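Alpha-galactosidase 1 (Saccharomyces cerevisiae, PDB 3LRK) hydrolyses terminal, non-reducing alpha-D-galactose residues from alpha-D-galactosides such as galactose oligosaccharides, galactomannans and galactolipids. Local coordinates at residues E213-P217 with D336-Q340. The protein carries 1 engineered substitution. Numbering follows the deposited sequence.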
ATOM      1  N   GLU A 213      24.905 -11.381   8.362  1.00 21.95           N
ATOM      2  CA  GLU A 213      25.325 -10.664   7.169  1.00 22.13           C
ATOM      3  C   GLU A 213      25.138  -9.186   7.463  1.00 21.86           C
ATOM      4  O   GLU A 213      24.105  -8.792   8.011  1.00 21.60           O
ATOM      5  CB  GLU A 213      24.449 -11.037   5.965  1.00 22.16           C
ATOM      6  CG  GLU A 213      24.655 -12.446   5.423  1.00 22.66           C
ATOM      7  CD  GLU A 213      25.979 -12.620   4.698  1.00 23.89           C
ATOM      8  OE1 GLU A 213      26.629 -11.609   4.352  1.00 24.22           O
ATOM      9  OE2 GLU A 213      26.364 -13.785   4.463  1.00 25.75           O
ATOM     10  N   PHE A 214      26.123  -8.367   7.106  1.00 21.61           N
ATOM     11  CA  PHE A 214      26.054  -6.953   7.477  1.00 21.72           C
ATOM     12  C   PHE A 214      25.166  -6.148   6.527  1.00 21.70           C
ATOM     13  O   PHE A 214      24.475  -5.235   6.970  1.00 22.19           O
ATOM     14  CB  PHE A 214      27.453  -6.333   7.560  1.00 21.77           C
ATOM     15  CG  PHE A 214      27.496  -5.041   8.329  1.00 21.84           C
ATOM     16  CD1 PHE A 214      27.373  -5.040   9.721  1.00 21.35           C
ATOM     17  CD2 PHE A 214      27.660  -3.822   7.667  1.00 22.02           C
ATOM     18  CE1 PHE A 214      27.419  -3.849  10.446  1.00 21.63           C
ATOM     19  CE2 PHE A 214      27.706  -2.625   8.385  1.00 21.69           C
ATOM     20  CZ  PHE A 214      27.581  -2.644   9.779  1.00 22.54           C
ATOM     21  N   THR A 215      25.172  -6.498   5.236  1.00 21.69           N
ATOM     22  CA  THR A 215      24.451  -5.726   4.214  1.00 21.80           C
ATOM     23  C   THR A 215      23.655  -6.567   3.210  1.00 22.38           C
ATOM     24  O   THR A 215      22.800  -6.036   2.501  1.00 22.72           O
ATOM     25  CB  THR A 215      25.412  -4.851   3.350  1.00 21.85           C
ATOM     26  OG1 THR A 215      26.103  -5.692   2.423  1.00 21.77           O
ATOM     27  CG2 THR A 215      26.419  -4.065   4.191  1.00 21.50           C
ATOM     28  N   ARG A 216      23.954  -7.860   3.125  1.00 22.89           N
ATOM     29  CA  ARG A 216      23.481  -8.696   2.005  1.00 23.37           C
ATOM     30  C   ARG A 216      21.948  -8.696   1.798  1.00 23.59           C
ATOM     31  O   ARG A 216      21.203  -9.151   2.670  1.00 22.99           O
ATOM     32  CB  ARG A 216      23.994 -10.132   2.179  1.00 23.75           C
ATOM     33  CG  ARG A 216      23.923 -10.984   0.909  1.00 25.18           C
ATOM     34  CD  ARG A 216      24.146 -12.470   1.201  1.00 28.63           C
ATOM     35  NE  ARG A 216      24.141 -13.268  -0.027  1.00 31.34           N
ATOM     36  CZ  ARG A 216      23.049 -13.665  -0.684  1.00 34.26           C
ATOM     37  NH1 ARG A 216      21.832 -13.347  -0.245  1.00 35.86           N
ATOM     38  NH2 ARG A 216      23.173 -14.383  -1.794  1.00 33.80           N
ATOM     39  N   PRO A 217      21.474  -8.176   0.646  1.00 24.01           N
ATOM     40  CA  PRO A 217      20.068  -8.382   0.319  1.00 24.32           C
ATOM     41  C   PRO A 217      19.782  -9.875   0.126  1.00 24.27           C
ATOM     42  O   PRO A 217      20.640 -10.619  -0.368  1.00 24.54           O
ATOM     43  CB  PRO A 217      19.895  -7.613  -1.000  1.00 24.86           C
ATOM     44  CG  PRO A 217      21.045  -6.634  -1.013  1.00 24.29           C
ATOM     45  CD  PRO A 217      22.165  -7.384  -0.386  1.00 23.89           C
ATOM     46  N   ASP A 336      30.189  -2.887  -1.484  1.00 31.42           N
ATOM     47  CA  ASP A 336      30.734  -4.214  -1.243  1.00 30.81           C
ATOM     48  C   ASP A 336      30.339  -5.174  -2.373  1.00 30.93           C
ATOM     49  O   ASP A 336      29.756  -4.749  -3.377  1.00 30.21           O
ATOM     50  CB  ASP A 336      30.297  -4.731   0.135  1.00 30.35           C
ATOM     51  CG  ASP A 336      28.775  -4.852   0.278  1.00 29.46           C
ATOM     52  OD1 ASP A 336      28.044  -4.918  -0.745  1.00 27.23           O
ATOM     53  OD2 ASP A 336      28.319  -4.905   1.437  1.00 27.74           O
ATOM     54  N   GLU A 337      30.664  -6.455  -2.201  1.00 31.47           N
ATOM     55  CA  GLU A 337      30.345  -7.498  -3.184  1.00 32.13           C
ATOM     56  C   GLU A 337      28.852  -7.574  -3.556  1.00 32.00           C
ATOM     57  O   GLU A 337      28.493  -8.115  -4.612  1.00 32.11           O
ATOM     58  CB  GLU A 337      30.858  -8.862  -2.704  1.00 32.68           C
ATOM     59  CG  GLU A 337      30.326  -9.280  -1.329  1.00 35.07           C
ATOM     60  CD  GLU A 337      30.809 -10.642  -0.867  1.00 38.05           C
ATOM     61  OE1 GLU A 337      31.145 -10.763   0.337  1.00 40.05           O
ATOM     62  OE2 GLU A 337      30.838 -11.590  -1.686  1.00 38.91           O
ATOM     63  N   TYR A 338      27.992  -7.018  -2.700  1.00 31.62           N
ATOM     64  CA  TYR A 338      26.540  -7.051  -2.922  1.00 31.18           C
ATOM     65  C   TYR A 338      25.971  -5.720  -3.396  1.00 30.97           C
ATOM     66  O   TYR A 338      24.753  -5.532  -3.422  1.00 30.95           O
ATOM     67  CB  TYR A 338      25.814  -7.518  -1.652  1.00 31.20           C
ATOM     68  CG  TYR A 338      26.358  -8.818  -1.104  1.00 30.47           C
ATOM     69  CD1 TYR A 338      27.015  -8.858   0.121  1.00 29.28           C
ATOM     70  CD2 TYR A 338      26.229 -10.006  -1.826  1.00 30.62           C
ATOM     71  CE1 TYR A 338      27.521 -10.055   0.626  1.00 30.14           C
ATOM     72  CE2 TYR A 338      26.732 -11.205  -1.335  1.00 31.20           C
ATOM     73  CZ  TYR A 338      27.378 -11.222  -0.116  1.00 31.00           C
ATOM     74  OH  TYR A 338      27.867 -12.409   0.364  1.00 33.69           O
ATOM     75  N   GLY A 339      26.858  -4.798  -3.760  1.00 30.51           N
ATOM     76  CA  GLY A 339      26.455  -3.481  -4.241  1.00 30.21           C
ATOM     77  C   GLY A 339      25.986  -2.524  -3.163  1.00 29.87           C
ATOM     78  O   GLY A 339      25.416  -1.474  -3.467  1.00 29.89           O
ATOM     79  N   GLN A 340      26.244  -2.869  -1.903  1.00 29.42           N
ATOM     80  CA  GLN A 340      25.754  -2.075  -0.777  1.00 28.81           C
ATOM     81  C   GLN A 340      26.821  -1.141  -0.229  1.00 28.56           C
ATOM     82  O   GLN A 340      27.983  -1.523  -0.123  1.00 28.72           O
ATOM     83  CB  GLN A 340      25.238  -2.987   0.337  1.00 28.80           C
ATOM     84  CG  GLN A 340      24.268  -4.070  -0.154  1.00 28.28           C
ATOM     85  CD  GLN A 340      23.007  -3.482  -0.752  1.00 28.89           C
ATOM     86  OE1 GLN A 340      22.213  -2.868  -0.050  1.00 29.09           O
ATOM     87  NE2 GLN A 340      22.817  -3.674  -2.060  1.00 28.82           N
TER
HETATM   88  O   HOH W   1      29.083 -12.039   3.270  1.00 37.89           O
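Over the centre of one face of the Tyr338 ring, Arg216 CG lies 3.5 Å from the centroid, a CH-pi contact; Glu337 CG lies on the opposite face toward the rim, and Thr215 OG1 sits near the ring plane at the edge. Tyr338 belongs to a type I beta turn, Asp336 to Gly339, in the loop between the antiparallel strands 325-331 and 342-349 of the C-terminal beta sheet; it meets a loop that follows strand 203-205 of the TIM barrel, and the contact ties this barrel loop to the C-terminal beta domain. A chi1 of -163° turns Arg216 CG away from the backbone N, and the chain, extended to NE, runs across the ring, its guanidinium tilted 65° from it; NH2 bonds to Val327 O of the second subunit. Thr215 OG1 donates to the syn lone pair of Asp336 OD2 at 2.5 Å. The other oxygen, OD1, accepts Tyr338 N in an Asx turn and Gln340 N from the opposite face of the carboxylate. With an alanine in place of Asp336, the Thr215 hydroxyl would probably lose this acceptor, and the amides of Tyr338 and Gln340 the oxygen they share. Pro217 CG packs 3.6 Å from Gln340 NE2, which donates to Tyr338 O. A water oxygen, in the plane of the Tyr338 ring at its edge, donates to Glu213 OE1 (2.7 Å) and also meets Tyr338 OH.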